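Local structure of carboxylase (Deinococcus radiodurans, 5H80) at residues V337-R342 with T350-A355; V327-E330 with D335-T338; V35-R40 with V45-A50. The protein probably carries out the ATP-dependent carboxylation of biotin, as the biotin carboxylase domain of a single-chain bacterial carboxylase. All blocks are in the same frame, centred on the assembly; numbering follows the deposited sequence. Where two conformers were deposited one is given.

Interaction 1: V337-R342 with T350-A355; sequences VTAQLR and TAVGLA
Arg-342 and Val-352 meet closely: Arg-342 CB lies 3.4 Å from Val-352 CG1. The valine chi1 of -49° sets CG1 beside its own backbone N, facing the arginine, and turns CG2 toward Ala-339. Ala-339 CB is the hub of the apolar half. It meets the CG2 branch of Val-352 at 4.2 Å and Leu-354 CD1 at 4.0 Å. The arginine chain runs on past the end of the short helix and bends at chi3 (65°). This bend lays one face of the guanidinium against Val-352 CA and Ala-351 O. Arg-342 NH1 is 3.4 Å from Ala-351 O, but the angle is poor and this is not a hydrogen bond. The firm polar partner is Glu-347, in the loop between the two segments, whose carboxylate forms a salt bridge with Arg-342 NE. Gly-353 ends the short helix with a positive phi of 83°, and its N bonds back to Thr-350 O. The turn brings Leu-354 back toward Ala-339. The arrangement is a helix ended by a Schellman motif and packed on helix 336-344, within the ATP-binding region of a biotin carboxylase.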
loop_
_atom_site.group_PDB
_atom_site.type_symbol
_atom_site.label_atom_id
_atom_site.label_comp_id
_atom_site.label_asym_id
_atom_site.label_seq_id
_atom_site.Cartn_x
_atom_site.Cartn_y
_atom_site.Cartn_z
ATOM N N VAL A 337 7.200 7.179 10.737
ATOM C CA VAL A 337 6.657 7.674 12.047
ATOM C C VAL A 337 7.038 6.724 13.190
ATOM O O VAL A 337 7.328 7.096 14.356
ATOM C CB VAL A 337 5.163 7.980 11.962
ATOM C CG1 VAL A 337 4.617 8.567 13.297
ATOM C CG2 VAL A 337 4.868 8.897 10.744
ATOM N N THR A 338 6.971 5.369 12.975
ATOM C CA THR A 338 7.533 4.473 14.027
ATOM C C THR A 338 9.030 4.776 14.308
ATOM O O THR A 338 9.448 4.843 15.466
ATOM C CB THR A 338 7.368 2.988 13.631
ATOM O OG1 THR A 338 7.976 2.744 12.338
ATOM C CG2 THR A 338 5.944 2.695 13.609
ATOM N N ALA A 339 9.824 5.079 13.242
ATOM C CA ALA A 339 11.265 5.460 13.337
ATOM C C ALA A 339 11.386 6.766 14.202
ATOM O O ALA A 339 12.159 6.802 15.168
ATOM C CB ALA A 339 11.922 5.654 12.018
ATOM N N GLN A 340 10.549 7.715 13.876
ATOM C CA GLN A 340 10.532 8.997 14.585
ATOM C C GLN A 340 10.268 8.822 16.120
ATOM O O GLN A 340 11.097 9.311 16.945
ATOM C CB GLN A 340 9.506 9.890 14.005
ATOM C CG GLN A 340 9.509 11.335 14.571
ATOM C CD GLN A 340 8.272 12.096 14.154
ATOM O OE1 GLN A 340 7.209 11.550 13.818
ATOM N NE2 GLN A 340 8.423 13.446 14.106
ATOM N N LEU A 341 9.280 8.040 16.475
ATOM C CA LEU A 341 8.910 7.698 17.837
ATOM C C LEU A 341 10.059 6.988 18.579
ATOM O O LEU A 341 10.384 7.338 19.713
ATOM C CB LEU A 341 7.678 6.826 17.875
ATOM C CG LEU A 341 6.312 7.534 17.583
ATOM C CD1 LEU A 341 5.216 6.535 17.111
ATOM C CD2 LEU A 341 5.941 8.276 18.912
ATOM N N ARG A 342 10.676 5.992 17.947
ATOM C CA ARG A 342 11.768 5.254 18.493
ATOM C C ARG A 342 13.026 6.113 18.668
ATOM O O ARG A 342 13.730 5.936 19.712
ATOM C CB ARG A 342 12.058 3.908 17.788
ATOM C CG ARG A 342 10.813 2.983 17.740
ATOM C CD ARG A 342 11.128 1.792 16.876
ATOM N NE ARG A 342 12.162 0.950 17.441
ATOM C CZ ARG A 342 12.295 -0.353 17.210
ATOM N NH1 ARG A 342 13.232 -1.016 17.852
ATOM N NH2 ARG A 342 11.531 -1.016 16.315
ATOM N N THR A 350 20.467 2.776 13.522
ATOM C CA THR A 350 20.557 1.357 13.192
ATOM C C THR A 350 19.434 0.534 13.904
ATOM O O THR A 350 18.826 -0.323 13.264
ATOM C CB THR A 350 21.953 0.823 13.552
ATOM O OG1 THR A 350 22.883 1.347 12.636
ATOM C CG2 THR A 350 22.016 -0.703 13.454
ATOM N N ALA A 351 19.172 0.731 15.171
ATOM C CA ALA A 351 18.119 0.028 15.975
ATOM C C ALA A 351 16.694 0.290 15.420
ATOM O O ALA A 351 15.807 -0.562 15.640
ATOM C CB ALA A 351 18.190 0.459 17.423
ATOM N N VAL A 352 16.464 1.527 14.921
ATOM C CA VAL A 352 15.173 1.901 14.378
ATOM C C VAL A 352 14.977 1.393 12.917
ATOM O O VAL A 352 13.872 1.443 12.381
ATOM C CB VAL A 352 14.835 3.422 14.666
ATOM C CG1 VAL A 352 15.052 3.791 16.123
ATOM C CG2 VAL A 352 15.511 4.301 13.671
ATOM N N GLY A 353 16.012 0.821 12.355
ATOM C CA GLY A 353 16.031 0.272 10.947
ATOM C C GLY A 353 16.271 1.209 9.829
ATOM O O GLY A 353 15.962 0.878 8.668
ATOM N N LEU A 354 16.916 2.326 10.107
ATOM C CA LEU A 354 17.301 3.274 9.058
ATOM C C LEU A 354 18.736 3.116 8.780
ATOM O O LEU A 354 19.586 3.120 9.680
ATOM C CB LEU A 354 16.993 4.718 9.471
ATOM C CG LEU A 354 15.507 5.105 9.596
ATOM C CD1 LEU A 354 15.247 6.541 10.039
ATOM C CD2 LEU A 354 14.690 4.895 8.315
ATOM N N ALA A 355 19.058 2.888 7.510
ATOM C CA ALA A 355 20.456 2.800 7.142
ATOM C C ALA A 355 21.192 4.159 7.238
ATOM O O ALA A 355 20.601 5.224 6.859
ATOM C CB ALA A 355 20.562 2.140 5.790
#

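Interaction 2: V327-E330 with D335-T338; sequences VTEE and DLVT. With EDO (1,2-ethanediol), chain G.
The carboxylates of Glu-329 and Asp-335 approach each other, OE2 to OD1 at 3.6 Å. Arg-46 NH2 forms salt bridges with both oxygens, which probably offsets their repulsion. On one side of the Asp-335 carboxylate plane lies C2 of a bound 1,2-ethanediol. From the other side the N-H of Thr-338 meets OD1 at 2.9 Å, 58° out of the plane and nearly straight at 167°. This is an N-cap: Asp-335 caps the N-terminus of helix 336-344, just after helix 325-332. OD1 also takes a weak bond from Val-337 N. A chi1 of -170° swings the carboxylate beside its own carbonyl carbon, where it can reach these N-H groups. Replacing the aspartate by alanine would probably leave the first turn of the helix without its cap and Arg-46 without one of its carboxylate partners. Glu-329 reaches across with an extended chain. Its OE2 accepts a weak bond from Leu-336 N at 2.8 Å, while its OE1 pairs with Arg-403. The diol, probably from the crystallisation liquor, gives a hydrogen bond to Glu-330 OE2 and is also bonded to Arg-430 of the second subunit. Thr-328 OG1 bonds to Arg-255. The methyl of the same threonine serves the apolar part of the contact, with Thr-328 CG2 against Leu-336 CD1 at 3.8 Å and the two side chains roughly perpendicular.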
loop_
_atom_site.group_PDB
_atom_site.type_symbol
_atom_site.label_atom_id
_atom_site.label_comp_id
_atom_site.label_asym_id
_atom_site.label_seq_id
_atom_site.Cartn_x
_atom_site.Cartn_y
_atom_site.Cartn_z
ATOM N N VAL A 327 4.912 9.967 0.840
ATOM C CA VAL A 327 5.513 9.552 -0.478
ATOM C C VAL A 327 6.878 8.886 -0.375
ATOM O O VAL A 327 7.176 7.917 -1.085
ATOM C CB VAL A 327 5.591 10.676 -1.542
ATOM C CG1 VAL A 327 4.316 10.823 -2.318
ATOM C CG2 VAL A 327 5.981 12.025 -0.959
ATOM N N THR A 328 7.713 9.372 0.547
ATOM C CA THR A 328 8.959 8.803 0.823
ATOM C C THR A 328 8.782 7.440 1.408
ATOM O O THR A 328 9.482 6.522 1.031
ATOM C CB THR A 328 9.693 9.684 1.870
ATOM O OG1 THR A 328 9.962 10.958 1.274
ATOM C CG2 THR A 328 10.969 9.083 2.363
ATOM N N GLU A 329 7.835 7.320 2.333
ATOM C CA GLU A 329 7.495 5.986 2.924
ATOM C C GLU A 329 7.220 4.990 1.812
ATOM O O GLU A 329 7.743 3.865 1.859
ATOM C CB GLU A 329 6.260 6.156 3.871
ATOM C CG GLU A 329 6.652 6.869 5.175
ATOM C CD GLU A 329 5.566 6.732 6.273
ATOM O OE1 GLU A 329 4.385 6.578 5.923
ATOM O OE2 GLU A 329 5.899 6.741 7.452
ATOM N N GLU A 330 6.363 5.279 0.878
ATOM C CA GLU A 330 5.955 4.268 -0.108
ATOM C C GLU A 330 7.077 4.040 -1.160
ATOM O O GLU A 330 7.287 2.853 -1.615
ATOM C CB GLU A 330 4.618 4.675 -0.710
ATOM C CG GLU A 330 3.359 4.692 0.176
ATOM C CD GLU A 330 3.192 3.484 0.901
ATOM O OE1 GLU A 330 3.181 2.394 0.245
ATOM O OE2 GLU A 330 3.202 3.511 2.107
ATOM N N ASP A 335 8.736 2.953 7.277
ATOM C CA ASP A 335 7.802 3.652 8.183
ATOM C C ASP A 335 8.565 4.798 8.969
ATOM O O ASP A 335 9.350 4.500 9.975
ATOM C CB ASP A 335 7.237 2.682 9.144
ATOM C CG ASP A 335 6.079 3.228 9.982
ATOM O OD1 ASP A 335 6.090 4.488 10.315
ATOM O OD2 ASP A 335 5.110 2.461 10.285
ATOM N N LEU A 336 8.411 5.984 8.464
ATOM C CA LEU A 336 9.014 7.182 9.125
ATOM C C LEU A 336 8.491 7.471 10.477
ATOM O O LEU A 336 9.279 8.022 11.320
ATOM C CB LEU A 336 8.988 8.422 8.247
ATOM C CG LEU A 336 9.942 8.357 7.019
ATOM C CD1 LEU A 336 9.662 9.359 5.936
ATOM C CD2 LEU A 336 11.399 8.309 7.468
ATOM N N VAL A 337 7.200 7.179 10.737
ATOM C CA VAL A 337 6.657 7.674 12.047
ATOM C C VAL A 337 7.038 6.724 13.190
ATOM O O VAL A 337 7.328 7.096 14.356
ATOM C CB VAL A 337 5.163 7.980 11.962
ATOM C CG1 VAL A 337 4.617 8.567 13.297
ATOM C CG2 VAL A 337 4.868 8.897 10.744
ATOM N N THR A 338 6.971 5.369 12.975
ATOM C CA THR A 338 7.533 4.473 14.027
ATOM C C THR A 338 9.030 4.776 14.308
ATOM O O THR A 338 9.448 4.843 15.466
ATOM C CB THR A 338 7.368 2.988 13.631
ATOM O OG1 THR A 338 7.976 2.744 12.338
ATOM C CG2 THR A 338 5.944 2.695 13.609
HETATM C C1 EDO G . 4.072 2.459 5.153
HETATM O O1 EDO G . 4.709 2.141 3.901
HETATM C C2 EDO G . 4.975 2.429 6.345
HETATM O O2 EDO G . 5.543 1.105 6.268
#

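Interaction 3: V35-R40 with V45-A50; sequences VLIANR and VRIERA
Just beyond Ile-37, which packs on Ile-47 and Glu-48, the side-chain ND2 of Asn-39 is gripped by two backbone carbonyls, those of Pro-109 and Tyr-111. The other end of the amide turns back on its own loop. Asn-39 OD1 accepts from Arg-40 N at 2.8 Å, in the carbonyl plane and on a lone pair. The setting is the first beta-alpha-beta unit of the parallel sheet: strand 34-37, helix 42-53 and strand 57-62. An inverse gamma turn centred on Ala-38 leads the chain off the strand. The Arg-40 guanidinium forms a salt bridge with Asp-66 and cation-pi contacts with Tyr-418 and Phe-407. Ile-37 carries the strand side of the packing. Its CG1 lies beside the backbone N (chi1 -59°), and the extended chain pushes CD1 out to the helix. There CD1 meets Ile-47 CG2 at 3.7 Å, the two isoleucine chains lying antiparallel, side by side. CD1 also presses on Glu-48 CG at 3.3 Å, a tight fit, with the two chains nearly perpendicular. On the helix itself, Arg-49 reaches Glu-447 of the second subunit in a salt bridge. Val-45 CG1 sits over the centre of the Arg-49 guanidinium, 3.6 Å above its plane.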
loop_
_atom_site.group_PDB
_atom_site.type_symbol
_atom_site.label_atom_id
_atom_site.label_comp_id
_atom_site.label_asym_id
_atom_site.label_seq_id
_atom_site.Cartn_x
_atom_site.Cartn_y
_atom_site.Cartn_z
ATOM N N VAL A 35 1.578 7.846 24.658
ATOM C CA VAL A 35 1.877 8.934 23.809
ATOM C C VAL A 35 0.680 9.901 23.642
ATOM O O VAL A 35 -0.427 9.584 23.119
ATOM C CB VAL A 35 2.307 8.478 22.374
ATOM C CG1 VAL A 35 2.674 9.708 21.472
ATOM C CG2 VAL A 35 3.439 7.493 22.405
ATOM N N LEU A 36 0.866 11.115 24.118
ATOM C CA LEU A 36 -0.170 12.116 23.908
ATOM C C LEU A 36 -0.013 12.700 22.581
ATOM O O LEU A 36 1.044 13.240 22.314
ATOM C CB LEU A 36 -0.118 13.223 24.949
ATOM C CG LEU A 36 -0.972 14.485 24.810
ATOM C CD1 LEU A 36 -2.347 13.997 25.056
ATOM C CD2 LEU A 36 -0.571 15.569 25.852
ATOM N N ILE A 37 -1.073 12.653 21.762
ATOM C CA ILE A 37 -1.053 13.122 20.343
ATOM C C ILE A 37 -1.625 14.551 20.374
ATOM O O ILE A 37 -2.874 14.773 20.413
ATOM C CB ILE A 37 -1.802 12.155 19.413
ATOM C CG1 ILE A 37 -1.138 10.756 19.520
ATOM C CG2 ILE A 37 -1.877 12.612 17.959
ATOM C CD1 ILE A 37 -1.841 9.719 18.708
ATOM N N ALA A 38 -0.751 15.549 20.462
ATOM C CA ALA A 38 -1.168 16.955 20.515
ATOM C C ALA A 38 -1.509 17.565 19.118
ATOM O O ALA A 38 -0.844 18.454 18.642
ATOM C CB ALA A 38 -0.131 17.823 21.230
ATOM N N ASN A 39 -2.537 17.019 18.482
ATOM C CA ASN A 39 -2.864 17.302 17.126
ATOM C C ASN A 39 -4.233 16.629 16.792
ATOM O O ASN A 39 -4.942 16.223 17.722
ATOM C CB ASN A 39 -1.760 16.838 16.108
ATOM C CG ASN A 39 -1.625 17.796 14.936
ATOM O OD1 ASN A 39 -2.591 18.118 14.275
ATOM N ND2 ASN A 39 -0.455 18.324 14.693
ATOM N N ARG A 40 -4.635 16.687 15.528
ATOM C CA ARG A 40 -5.942 16.180 15.122
ATOM C C ARG A 40 -5.970 15.767 13.679
ATOM O O ARG A 40 -4.992 16.002 12.951
ATOM C CB ARG A 40 -6.981 17.278 15.468
ATOM C CG ARG A 40 -6.613 18.633 14.942
ATOM C CD ARG A 40 -7.039 18.844 13.533
ATOM N NE ARG A 40 -8.456 18.479 13.153
ATOM C CZ ARG A 40 -8.896 18.351 11.885
ATOM N NH1 ARG A 40 -10.153 18.014 11.589
ATOM N NH2 ARG A 40 -8.071 18.591 10.852
ATOM N N VAL A 45 -4.430 10.573 13.273
ATOM C CA VAL A 45 -4.723 9.124 12.850
ATOM C C VAL A 45 -3.401 8.356 12.486
ATOM O O VAL A 45 -3.126 7.169 12.958
ATOM C CB VAL A 45 -5.753 9.152 11.678
ATOM C CG1 VAL A 45 -5.923 7.791 11.044
ATOM C CG2 VAL A 45 -7.200 9.571 12.012
ATOM N N ARG A 46 -2.597 8.947 11.652
ATOM C CA ARG A 46 -1.304 8.492 11.308
ATOM C C ARG A 46 -0.424 8.049 12.506
ATOM O O ARG A 46 0.201 6.939 12.625
ATOM C CB ARG A 46 -0.614 9.560 10.455
ATOM C CG ARG A 46 0.819 9.126 10.025
ATOM C CD ARG A 46 0.917 7.951 9.007
ATOM N NE ARG A 46 2.249 7.402 8.746
ATOM C CZ ARG A 46 2.705 6.335 9.404
ATOM N NH1 ARG A 46 2.127 5.859 10.474
ATOM N NH2 ARG A 46 3.827 5.784 9.075
ATOM N N ILE A 47 -0.278 8.996 13.481
ATOM C CA ILE A 47 0.416 8.767 14.699
ATOM C C ILE A 47 -0.171 7.597 15.500
ATOM O O ILE A 47 0.624 6.795 16.008
ATOM C CB ILE A 47 0.676 10.060 15.551
ATOM C CG1 ILE A 47 1.467 11.033 14.730
ATOM C CG2 ILE A 47 1.377 9.719 16.806
ATOM C CD1 ILE A 47 1.453 12.478 15.260
ATOM N N GLU A 48 -1.491 7.531 15.731
ATOM C CA GLU A 48 -2.171 6.428 16.431
ATOM C C GLU A 48 -1.829 5.081 15.818
ATOM O O GLU A 48 -1.392 4.224 16.571
ATOM C CB GLU A 48 -3.693 6.578 16.415
ATOM C CG GLU A 48 -4.080 7.785 17.245
ATOM C CD GLU A 48 -5.485 8.295 16.987
ATOM O OE1 GLU A 48 -6.093 7.929 15.999
ATOM O OE2 GLU A 48 -5.974 9.154 17.773
ATOM N N ARG A 49 -1.619 5.061 14.495
ATOM C CA ARG A 49 -1.307 3.784 13.746
ATOM C C ARG A 49 0.172 3.407 14.008
ATOM O O ARG A 49 0.444 2.309 14.330
ATOM C CB ARG A 49 -1.619 3.879 12.276
ATOM C CG ARG A 49 -3.088 3.866 11.893
ATOM C CD ARG A 49 -3.417 4.467 10.579
ATOM N NE ARG A 49 -4.794 4.175 10.257
ATOM C CZ ARG A 49 -5.455 4.681 9.189
ATOM N NH1 ARG A 49 -4.850 5.501 8.298
ATOM N NH2 ARG A 49 -6.745 4.364 9.036
ATOM N N ALA A 50 1.118 4.342 14.055
ATOM C CA ALA A 50 2.584 4.032 14.332
ATOM C C ALA A 50 2.718 3.590 15.875
ATOM O O ALA A 50 3.384 2.645 16.232
ATOM C CB ALA A 50 3.363 5.318 14.107
#

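Overall arrangement
Along the chain interaction 3 comes first, then interaction 2, then interaction 1. Interactions 1 and 2 share helix 336-344 and residues Val-337 and Thr-338. Their centres lie about 10 Å apart, and both belong to the ATP-binding region. Interaction 3 belongs to the N-terminal biotin carboxylase region. Its centre is about 17 Å from that of interaction 1 and about 15 Å from that of interaction 2. Helix 42-53 bridges the gap: Ala-50 packs on Val-337 and Leu-341, while Arg-46 serves the start of helix 336-344. Through these two residues, helix 42-53 of the N-terminal region packs against helix 336-344 of the ATP-binding region. Interactions 2 and 3 also touch the second subunit.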